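PDB 3EDP: Lin2111 protein, which is of unknown function but, as a GntR-family protein with a UTRA domain, probably binds DNA and regulates transcription. Local coordinates for residues P201-S207 and Q220-A226; A138-R142 and E189-M194; D103-A109 and E123-K129. All blocks are in the same frame, centred on the assembly; numbering follows the deposited sequence.

Interaction 1 of 3, residues P201-S207 and Q220-A226; sequences PVFKLSS and QYHYEDA
Seven backbone hydrogen bonds join residues 201-207 to 220-226. F203 N to E224 O (2.8 Å) and E224 N to F203 O (3.0 Å), L205 N to H222 O (2.9 Å) and H222 N to L205 O (3.0 Å), and S207 N to Q220 O (2.8 Å) and Q220 N to S207 O (2.9 Å) form three closed pairs, plus A226 N to P201 O (3.1 Å). The extended strands run antiparallel at 153°, axes 4.6 Å apart. On the face of F203, L205, H222 and E224, H222 (t) gives NE2 to E224 OE2 (2.7 Å), while its ND1 bonds D141. A226 CB sits over the F203 ring, 3.8 Å from its centroid. On the other face the all-trans K204 lies between two m-rotamer tyrosines, its CE 3.6 Å from both Y221 CD1 and Y223 OH. V202 CG1 lies 3.9 Å from Y223 CB. F203 and L205 pack on the second subunit. These are two arms of the beta hairpin 201-211/215-225 in the UTRA domain's sheet.

Interaction 2 of 3, residues A138-R142 and E189-M194; sequences ATLDR and EQIKNM
L140, M194 (selenomethionine) and A138 have 91, 74 and 57 Å² covered by the other segment where helix 188-194 packs on strand 137-146 of the UTRA domain's antiparallel sheet. The segment axes approach to 8.3 Å, with 125° between their N-to-C directions. Strand 138-142 is extended, and CA-to-CB of A138, L140 and R142 points toward the helix, whereas that of T139 points away. L140 (t, chi2 p) reaches along the helix: its CD2 is 4.1 Å from E189 CB, its CD1 4.0 Å from N193 CB, and its CB 3.9 Å from M194 SE. M194 (m, t, p) folds back toward the strand, bringing CE to 3.4 Å from A138 O and CG to 4.2 Å from T139 C; Y223 also touches it. A138 CB lies 4.0 Å from N193 O, and A138 and M194 have the closest CA atoms (4.9 Å). R142 NH2 donates to E189 OE1 (2.7 Å, 146°), a salt bridge. E189 OE2 pairs with K192 NZ (3.5 Å), and K129 NZ makes a second salt bridge to E189 OE1. The chemistry thus implies apolar packing centred on L140 and M194, and a carboxylate at R142 that offsets several positive charges.

Interaction 3 of 3, residues D103-A109 and E123-K129; sequences DFYIRKA and ELVYSIK
This is a buried antiparallel strand pairing near the chain centre, between residues 103-109 of strand 99-108 and 123-129 of its neighbour 124-134. The axes run 4.6 Å apart at 173°. D103-K129, Y105-S127 and R107-V125 are the hydrogen-bonded pairs: K129 N to D103 O 2.8 Å (D103 N to K129 O is weak, 3.3 Å), Y105 N to S127 O 3.0 Å, S127 N to Y105 O 2.8 Å, R107 N to V125 O 3.1 Å, V125 N to R107 O 2.9 Å. A109 N to E123 O (2.8 Å) follows. Helix 110-117 lies in the connection, so these UTRA-domain strands are sheet neighbours but no tight hairpin. On one face F104 (t) sets CD1 3.4 Å from I128 CG1 and CE1 3.7 Å from Y126 CD1. Opposite, S127 CB sits over the Y105 ring (p), 4.2 Å from its centroid. I106 CG2 lies 3.7 Å from L124 CB, and both residues meet Y72 of strand 70-73, in the probable DNA-binding GntR domain.

All three contacts belong to one antiparallel sheet. Interactions 1 and 3 are strand pairings in different parts of it, centres about 20 Å apart and not touching; interaction 2 instead sets a helix on the strand between them. Interaction 3 is the buried one, near the chain centre and packed against strands 63-66 and 70-73, whereas interactions 1 and 2 are partly buried and lie farther out. Backbone hydrogen bonds dominate 1 and 3, side-chain packing and charge 2. Polar side chains tie them: H222 ND1 of interaction 1 meets D141 OD2 of interaction 2 at 2.7 Å, and K129 NZ of interaction 3 bridges to E189 OE1 of interaction 2 at 3.1 Å.

Interaction 1 of 3, residues P201-S207 and Q220-A226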
loop_
_atom_site.group_PDB
_atom_site.type_symbol
_atom_site.label_atom_id
_atom_site.label_comp_id
_atom_site.label_asym_id
_atom_site.label_seq_id
_atom_site.Cartn_x
_atom_site.Cartn_y
_atom_site.Cartn_z
ATOM N N PRO A 201 19.270 -9.886 11.015
ATOM C CA PRO A 201 18.097 -10.146 10.166
ATOM C C PRO A 201 17.238 -8.910 9.979
ATOM O O PRO A 201 16.967 -8.181 10.935
ATOM C CB PRO A 201 17.312 -11.195 10.954
ATOM C CG PRO A 201 17.728 -11.007 12.369
ATOM C CD PRO A 201 19.137 -10.479 12.358
ATOM N N VAL A 202 16.786 -8.694 8.751
ATOM C CA VAL A 202 16.009 -7.506 8.428
ATOM C C VAL A 202 14.784 -7.865 7.585
ATOM O O VAL A 202 14.885 -8.670 6.660
ATOM C CB VAL A 202 16.881 -6.491 7.656
ATOM C CG1 VAL A 202 16.031 -5.347 7.134
ATOM C CG2 VAL A 202 18.011 -5.980 8.545
ATOM N N PHE A 203 13.631 -7.281 7.914
ATOM C CA PHE A 203 12.449 -7.383 7.051
ATOM C C PHE A 203 12.625 -6.424 5.876
ATOM O O PHE A 203 12.947 -5.255 6.068
ATOM C CB PHE A 203 11.156 -6.990 7.783
ATOM C CG PHE A 203 10.668 -8.001 8.784
ATOM C CD1 PHE A 203 10.357 -9.293 8.395
ATOM C CD2 PHE A 203 10.483 -7.640 10.110
ATOM C CE1 PHE A 203 9.897 -10.219 9.316
ATOM C CE2 PHE A 203 10.015 -8.554 11.038
ATOM C CZ PHE A 203 9.723 -9.847 10.643
ATOM N N LYS A 204 12.421 -6.922 4.665
ATOM C CA LYS A 204 12.412 -6.062 3.491
ATOM C C LYS A 204 11.041 -6.141 2.815
ATOM O O LYS A 204 10.644 -7.187 2.305
ATOM C CB LYS A 204 13.523 -6.447 2.516
ATOM C CG LYS A 204 13.513 -5.652 1.216
ATOM C CD LYS A 204 14.482 -6.240 0.206
ATOM C CE LYS A 204 14.642 -5.345 -1.018
ATOM N NZ LYS A 204 15.491 -6.021 -2.035
ATOM N N LEU A 205 10.319 -5.026 2.850
ATOM C CA LEU A 205 9.003 -4.916 2.244
ATOM C C LEU A 205 9.135 -4.157 0.930
ATOM O O LEU A 205 9.370 -2.945 0.923
ATOM C CB LEU A 205 8.062 -4.166 3.194
ATOM C CG LEU A 205 6.652 -3.836 2.690
ATOM C CD1 LEU A 205 5.856 -5.118 2.417
ATOM C CD2 LEU A 205 5.920 -2.925 3.685
ATOM N N SER A 206 9.010 -4.866 -0.186
ATOM C CA SER A 206 9.132 -4.221 -1.487
ATOM C C SER A 206 7.746 -3.893 -2.021
ATOM O O SER A 206 6.838 -4.718 -1.952
ATOM C CB SER A 206 9.892 -5.111 -2.478
ATOM O OG SER A 206 11.182 -5.433 -1.993
ATOM N N SER A 207 7.581 -2.676 -2.525
ATOM C CA SER A 207 6.302 -2.242 -3.080
ATOM C C SER A 207 6.500 -1.760 -4.512
ATOM O O SER A 207 7.412 -0.976 -4.795
ATOM C CB SER A 207 5.701 -1.114 -2.243
ATOM O OG SER A 207 5.581 -1.457 -0.881
ATOM N N GLN A 220 9.139 1.196 -4.050
ATOM C CA GLN A 220 9.597 1.508 -2.697
ATOM C C GLN A 220 10.151 0.271 -2.007
ATOM O O GLN A 220 9.590 -0.820 -2.123
ATOM C CB GLN A 220 8.450 2.067 -1.866
ATOM C CG GLN A 220 8.832 2.440 -0.436
ATOM C CD GLN A 220 7.669 3.110 0.292
ATOM O OE1 GLN A 220 6.520 2.970 -0.114
ATOM N NE2 GLN A 220 7.970 3.857 1.349
ATOM N N TYR A 221 11.265 0.442 -1.308
ATOM C CA TYR A 221 11.819 -0.613 -0.476
ATOM C C TYR A 221 11.845 -0.076 0.934
ATOM O O TYR A 221 12.371 1.003 1.182
ATOM C CB TYR A 221 13.234 -0.996 -0.914
ATOM C CG TYR A 221 13.324 -1.489 -2.333
ATOM C CD1 TYR A 221 12.814 -2.730 -2.692
ATOM C CD2 TYR A 221 13.916 -0.710 -3.321
ATOM C CE1 TYR A 221 12.892 -3.186 -4.000
ATOM C CE2 TYR A 221 14.004 -1.159 -4.626
ATOM C CZ TYR A 221 13.495 -2.400 -4.958
ATOM O OH TYR A 221 13.579 -2.847 -6.254
ATOM N N HIS A 222 11.244 -0.822 1.854
ATOM C CA HIS A 222 11.195 -0.422 3.249
ATOM C C HIS A 222 11.859 -1.510 4.087
ATOM O O HIS A 222 11.597 -2.699 3.893
ATOM C CB HIS A 222 9.738 -0.208 3.677
ATOM C CG HIS A 222 9.564 -0.014 5.150
ATOM N ND1 HIS A 222 9.826 1.185 5.780
ATOM C CD2 HIS A 222 9.152 -0.864 6.121
ATOM C CE1 HIS A 222 9.585 1.066 7.073
ATOM N NE2 HIS A 222 9.176 -0.168 7.307
ATOM N N TYR A 223 12.726 -1.104 5.005
ATOM C CA TYR A 223 13.497 -2.057 5.803
ATOM C C TYR A 223 13.246 -1.843 7.285
ATOM O O TYR A 223 13.236 -0.701 7.757
ATOM C CB TYR A 223 14.998 -1.889 5.546
ATOM C CG TYR A 223 15.430 -2.095 4.110
ATOM C CD1 TYR A 223 15.872 -3.336 3.670
ATOM C CD2 TYR A 223 15.406 -1.044 3.201
ATOM C CE1 TYR A 223 16.278 -3.526 2.365
ATOM C CE2 TYR A 223 15.803 -1.226 1.892
ATOM C CZ TYR A 223 16.238 -2.468 1.481
ATOM O OH TYR A 223 16.643 -2.657 0.183
ATOM N N GLU A 224 13.067 -2.943 8.016
ATOM C CA GLU A 224 12.897 -2.886 9.463
ATOM C C GLU A 224 13.686 -3.999 10.128
ATOM O O GLU A 224 13.783 -5.109 9.600
ATOM C CB GLU A 224 11.430 -3.066 9.859
ATOM C CG GLU A 224 10.517 -1.922 9.490
ATOM C CD GLU A 224 9.065 -2.182 9.890
ATOM O OE1 GLU A 224 8.794 -3.182 10.599
ATOM O OE2 GLU A 224 8.193 -1.381 9.498
ATOM N N ASP A 225 14.230 -3.695 11.297
ATOM C CA ASP A 225 14.900 -4.677 12.133
ATOM C C ASP A 225 13.935 -5.848 12.403
ATOM O O ASP A 225 12.804 -5.636 12.821
ATOM C CB ASP A 225 15.325 -3.999 13.438
ATOM C CG ASP A 225 16.123 -4.913 14.347
ATOM O OD1 ASP A 225 16.297 -6.109 14.022
ATOM O OD2 ASP A 225 16.576 -4.418 15.399
ATOM N N ALA A 226 14.369 -7.075 12.134
ATOM C CA ALA A 226 13.509 -8.241 12.342
ATOM C C ALA A 226 13.780 -8.956 13.673
ATOM O O ALA A 226 13.163 -9.970 13.973
ATOM C CB ALA A 226 13.640 -9.220 11.172
#

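Interaction 2 of 3, residues A138-R142 and E189-M194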
loop_
_atom_site.group_PDB
_atom_site.type_symbol
_atom_site.label_atom_id
_atom_site.label_comp_id
_atom_site.label_asym_id
_atom_site.label_seq_id
_atom_site.Cartn_x
_atom_site.Cartn_y
_atom_site.Cartn_z
ATOM N N ALA A 138 15.416 2.384 14.093
ATOM C CA ALA A 138 15.288 3.153 12.868
ATOM C C ALA A 138 14.915 2.277 11.671
ATOM O O ALA A 138 15.406 1.158 11.512
ATOM C CB ALA A 138 16.579 3.921 12.592
ATOM N N THR A 139 14.028 2.797 10.836
ATOM C CA THR A 139 13.698 2.149 9.583
ATOM C C THR A 139 14.302 2.938 8.431
ATOM O O THR A 139 14.630 4.121 8.568
ATOM C CB THR A 139 12.186 2.052 9.383
ATOM O OG1 THR A 139 11.637 3.370 9.287
ATOM C CG2 THR A 139 11.530 1.296 10.558
ATOM N N LEU A 140 14.442 2.280 7.292
ATOM C CA LEU A 140 15.052 2.902 6.132
ATOM C C LEU A 140 14.158 2.697 4.919
ATOM O O LEU A 140 13.705 1.584 4.650
ATOM C CB LEU A 140 16.434 2.293 5.883
ATOM C CG LEU A 140 17.130 2.680 4.583
ATOM C CD1 LEU A 140 17.571 4.125 4.659
ATOM C CD2 LEU A 140 18.329 1.777 4.351
ATOM N N ASP A 141 13.892 3.775 4.197
ATOM C CA ASP A 141 13.085 3.690 2.990
ATOM C C ASP A 141 13.864 4.157 1.784
ATOM O O ASP A 141 14.615 5.128 1.855
ATOM C CB ASP A 141 11.799 4.513 3.118
ATOM C CG ASP A 141 10.714 3.774 3.869
ATOM O OD1 ASP A 141 9.726 3.360 3.227
ATOM O OD2 ASP A 141 10.858 3.586 5.095
ATOM N N ARG A 142 13.687 3.450 0.676
ATOM C CA ARG A 142 14.221 3.901 -0.595
ATOM C C ARG A 142 13.101 3.917 -1.630
ATOM O O ARG A 142 12.363 2.938 -1.783
ATOM C CB ARG A 142 15.399 3.031 -1.040
ATOM C CG ARG A 142 15.641 3.034 -2.542
ATOM C CD ARG A 142 17.121 3.198 -2.891
ATOM N NE ARG A 142 18.018 2.640 -1.881
ATOM C CZ ARG A 142 18.121 1.343 -1.589
ATOM N NH1 ARG A 142 17.361 0.450 -2.216
ATOM N NH2 ARG A 142 18.973 0.942 -0.653
ATOM N N GLU A 189 23.932 -0.519 3.849
ATOM C CA GLU A 189 22.857 0.458 3.994
ATOM C C GLU A 189 22.204 0.355 5.366
ATOM O O GLU A 189 22.046 1.353 6.074
ATOM C CB GLU A 189 21.798 0.230 2.919
ATOM C CG GLU A 189 22.208 0.653 1.525
ATOM C CD GLU A 189 21.772 2.066 1.198
ATOM O OE1 GLU A 189 21.202 2.269 0.106
ATOM O OE2 GLU A 189 21.990 2.968 2.036
ATOM N N GLN A 190 21.820 -0.865 5.727
ATOM C CA GLN A 190 21.161 -1.124 7.001
ATOM C C GLN A 190 22.117 -0.908 8.174
ATOM O O GLN A 190 21.734 -0.360 9.207
ATOM C CB GLN A 190 20.579 -2.542 7.022
ATOM C CG GLN A 190 19.487 -2.783 5.978
ATOM C CD GLN A 190 20.043 -2.971 4.567
ATOM O OE1 GLN A 190 21.148 -3.485 4.384
ATOM N NE2 GLN A 190 19.271 -2.559 3.564
ATOM N N ILE A 191 23.365 -1.334 8.011
ATOM C CA ILE A 191 24.378 -1.104 9.032
ATOM C C ILE A 191 24.436 0.377 9.381
ATOM O O ILE A 191 24.198 0.770 10.523
ATOM C CB ILE A 191 25.777 -1.547 8.555
ATOM C CG1 ILE A 191 25.783 -3.036 8.217
ATOM C CG2 ILE A 191 26.831 -1.246 9.620
ATOM C CD1 ILE A 191 25.304 -3.901 9.339
ATOM N N LYS A 192 24.738 1.198 8.381
ATOM C CA LYS A 192 24.968 2.619 8.606
ATOM C C LYS A 192 23.709 3.374 9.019
ATOM O O LYS A 192 23.748 4.205 9.927
ATOM C CB LYS A 192 25.588 3.267 7.364
ATOM C CG LYS A 192 24.713 3.209 6.122
ATOM C CD LYS A 192 25.441 3.743 4.894
ATOM C CE LYS A 192 24.561 3.659 3.653
ATOM N NZ LYS A 192 25.290 4.030 2.407
ATOM N N ASN A 193 22.591 3.083 8.360
ATOM C CA ASN A 193 21.395 3.897 8.529
ATOM C C ASN A 193 20.457 3.453 9.643
ATOM O O ASN A 193 19.694 4.262 10.174
ATOM C CB ASN A 193 20.638 4.000 7.206
ATOM C CG ASN A 193 21.285 4.979 6.248
ATOM O OD1 ASN A 193 21.707 4.612 5.151
ATOM N ND2 ASN A 193 21.378 6.234 6.667
HETATM N N MSE A 194 20.514 2.173 9.995
HETATM C CA MSE A 194 19.591 1.617 10.984
HETATM C C MSE A 194 20.346 1.137 12.208
HETATM O O MSE A 194 19.753 0.624 13.158
HETATM C CB MSE A 194 18.796 0.457 10.383
HETATM C CG MSE A 194 17.911 0.865 9.218
HETATM SE SE MSE A 194 17.269 -0.678 8.217
HETATM C CE MSE A 194 16.123 -1.499 9.581
#

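Interaction 3 of 3, residues D103-A109 and E123-K129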
loop_
_atom_site.group_PDB
_atom_site.type_symbol
_atom_site.label_atom_id
_atom_site.label_comp_id
_atom_site.label_asym_id
_atom_site.label_seq_id
_atom_site.Cartn_x
_atom_site.Cartn_y
_atom_site.Cartn_z
ATOM N N ASP A 103 19.332 11.124 1.123
ATOM C CA ASP A 103 19.769 11.171 -0.260
ATOM C C ASP A 103 18.596 11.523 -1.160
ATOM O O ASP A 103 17.480 11.018 -0.971
ATOM C CB ASP A 103 20.309 9.805 -0.688
ATOM C CG ASP A 103 21.806 9.708 -0.571
ATOM O OD1 ASP A 103 22.490 10.688 -0.939
ATOM O OD2 ASP A 103 22.298 8.650 -0.120
ATOM N N PHE A 104 18.858 12.377 -2.143
ATOM C CA PHE A 104 17.882 12.694 -3.174
ATOM C C PHE A 104 18.652 13.072 -4.434
ATOM O O PHE A 104 19.293 14.118 -4.486
ATOM C CB PHE A 104 16.964 13.832 -2.705
ATOM C CG PHE A 104 15.906 14.231 -3.706
ATOM C CD1 PHE A 104 15.413 13.321 -4.627
ATOM C CD2 PHE A 104 15.381 15.517 -3.697
ATOM C CE1 PHE A 104 14.425 13.690 -5.540
ATOM C CE2 PHE A 104 14.403 15.895 -4.610
ATOM C CZ PHE A 104 13.920 14.978 -5.529
ATOM N N TYR A 105 18.616 12.212 -5.444
ATOM C CA TYR A 105 19.336 12.518 -6.674
ATOM C C TYR A 105 18.763 11.800 -7.891
ATOM O O TYR A 105 17.909 10.915 -7.770
ATOM C CB TYR A 105 20.831 12.204 -6.524
ATOM C CG TYR A 105 21.117 10.726 -6.368
ATOM C CD1 TYR A 105 21.630 9.983 -7.422
ATOM C CD2 TYR A 105 20.860 10.074 -5.174
ATOM C CE1 TYR A 105 21.890 8.633 -7.285
ATOM C CE2 TYR A 105 21.116 8.725 -5.023
ATOM C CZ TYR A 105 21.631 8.009 -6.083
ATOM O OH TYR A 105 21.891 6.664 -5.941
ATOM N N ILE A 106 19.234 12.216 -9.062
ATOM C CA ILE A 106 18.858 11.604 -10.324
ATOM C C ILE A 106 19.995 10.712 -10.803
ATOM O O ILE A 106 21.169 11.061 -10.666
ATOM C CB ILE A 106 18.602 12.678 -11.385
ATOM C CG1 ILE A 106 17.562 13.684 -10.877
ATOM C CG2 ILE A 106 18.200 12.044 -12.704
ATOM C CD1 ILE A 106 17.391 14.889 -11.778
ATOM N N ARG A 107 19.640 9.570 -11.377
ATOM C CA ARG A 107 20.610 8.595 -11.847
ATOM C C ARG A 107 19.973 7.809 -12.989
ATOM O O ARG A 107 18.756 7.842 -13.172
ATOM C CB ARG A 107 20.936 7.627 -10.715
ATOM C CG ARG A 107 19.655 7.043 -10.087
ATOM C CD ARG A 107 19.905 5.787 -9.256
ATOM N NE ARG A 107 19.967 4.589 -10.089
ATOM C CZ ARG A 107 20.268 3.376 -9.631
ATOM N NH1 ARG A 107 20.543 3.199 -8.344
ATOM N NH2 ARG A 107 20.300 2.337 -10.461
ATOM N N LYS A 108 20.790 7.086 -13.746
ATOM C CA LYS A 108 20.255 6.184 -14.756
ATOM C C LYS A 108 19.510 5.044 -14.081
ATOM O O LYS A 108 19.816 4.673 -12.947
ATOM C CB LYS A 108 21.366 5.639 -15.651
ATOM C CG LYS A 108 21.713 6.553 -16.818
ATOM C CD LYS A 108 23.092 6.253 -17.386
ATOM C CE LYS A 108 24.186 6.753 -16.454
ATOM N NZ LYS A 108 25.492 6.918 -17.156
ATOM N N ALA A 109 18.520 4.498 -14.777
ATOM C CA ALA A 109 17.728 3.409 -14.234
ATOM C C ALA A 109 18.597 2.176 -14.022
ATOM O O ALA A 109 18.488 1.504 -12.999
ATOM C CB ALA A 109 16.552 3.090 -15.164
ATOM N N GLU A 123 17.654 5.756 -19.255
ATOM C CA GLU A 123 16.689 6.780 -18.880
ATOM C C GLU A 123 16.769 7.040 -17.378
ATOM O O GLU A 123 17.245 6.199 -16.620
ATOM C CB GLU A 123 15.281 6.377 -19.321
ATOM C CG GLU A 123 15.127 6.350 -20.842
ATOM C CD GLU A 123 13.771 5.848 -21.294
ATOM O OE1 GLU A 123 13.209 6.447 -22.235
ATOM O OE2 GLU A 123 13.266 4.862 -20.713
ATOM N N LEU A 124 16.318 8.213 -16.953
ATOM C CA LEU A 124 16.586 8.671 -15.600
ATOM C C LEU A 124 15.466 8.379 -14.606
ATOM O O LEU A 124 14.290 8.341 -14.969
ATOM C CB LEU A 124 16.893 10.169 -15.614
ATOM C CG LEU A 124 18.002 10.578 -16.587
ATOM C CD1 LEU A 124 18.118 12.094 -16.640
ATOM C CD2 LEU A 124 19.331 9.934 -16.198
ATOM N N VAL A 125 15.855 8.193 -13.347
ATOM C CA VAL A 125 14.922 8.038 -12.244
ATOM C C VAL A 125 15.400 8.872 -11.064
ATOM O O VAL A 125 16.596 9.109 -10.908
ATOM C CB VAL A 125 14.795 6.552 -11.782
ATOM C CG1 VAL A 125 14.359 5.661 -12.939
ATOM C CG2 VAL A 125 16.107 6.047 -11.182
ATOM N N TYR A 126 14.459 9.330 -10.244
ATOM C CA TYR A 126 14.797 9.930 -8.967
ATOM C C TYR A 126 15.023 8.823 -7.959
ATOM O O TYR A 126 14.303 7.819 -7.944
ATOM C CB TYR A 126 13.665 10.810 -8.454
ATOM C CG TYR A 126 13.428 12.060 -9.251
ATOM C CD1 TYR A 126 14.299 13.142 -9.149
ATOM C CD2 TYR A 126 12.325 12.172 -10.091
ATOM C CE1 TYR A 126 14.087 14.297 -9.870
ATOM C CE2 TYR A 126 12.097 13.326 -10.813
ATOM C CZ TYR A 126 12.989 14.384 -10.700
ATOM O OH TYR A 126 12.775 15.534 -11.412
ATOM N N SER A 127 16.015 9.013 -7.108
ATOM C CA SER A 127 16.281 8.085 -6.029
ATOM C C SER A 127 16.219 8.867 -4.736
ATOM O O SER A 127 16.948 9.844 -4.556
ATOM C CB SER A 127 17.657 7.447 -6.195
ATOM O OG SER A 127 17.908 6.534 -5.146
ATOM N N ILE A 128 15.323 8.457 -3.850
ATOM C CA ILE A 128 15.162 9.124 -2.571
ATOM C C ILE A 128 15.417 8.122 -1.463
ATOM O O ILE A 128 14.922 6.997 -1.502
ATOM C CB ILE A 128 13.744 9.709 -2.418
ATOM C CG1 ILE A 128 13.495 10.773 -3.487
ATOM C CG2 ILE A 128 13.559 10.301 -1.031
ATOM C CD1 ILE A 128 12.046 11.191 -3.617
ATOM N N LYS A 129 16.212 8.523 -0.484
ATOM C CA LYS A 129 16.444 7.683 0.672
ATOM C C LYS A 129 16.094 8.462 1.929
ATOM O O LYS A 129 16.551 9.595 2.111
ATOM C CB LYS A 129 17.904 7.238 0.718
ATOM C CG LYS A 129 18.186 6.152 1.749
ATOM C CD LYS A 129 19.669 5.821 1.809
ATOM C CE LYS A 129 20.293 5.777 0.417
ATOM N NZ LYS A 129 19.581 4.850 -0.517
#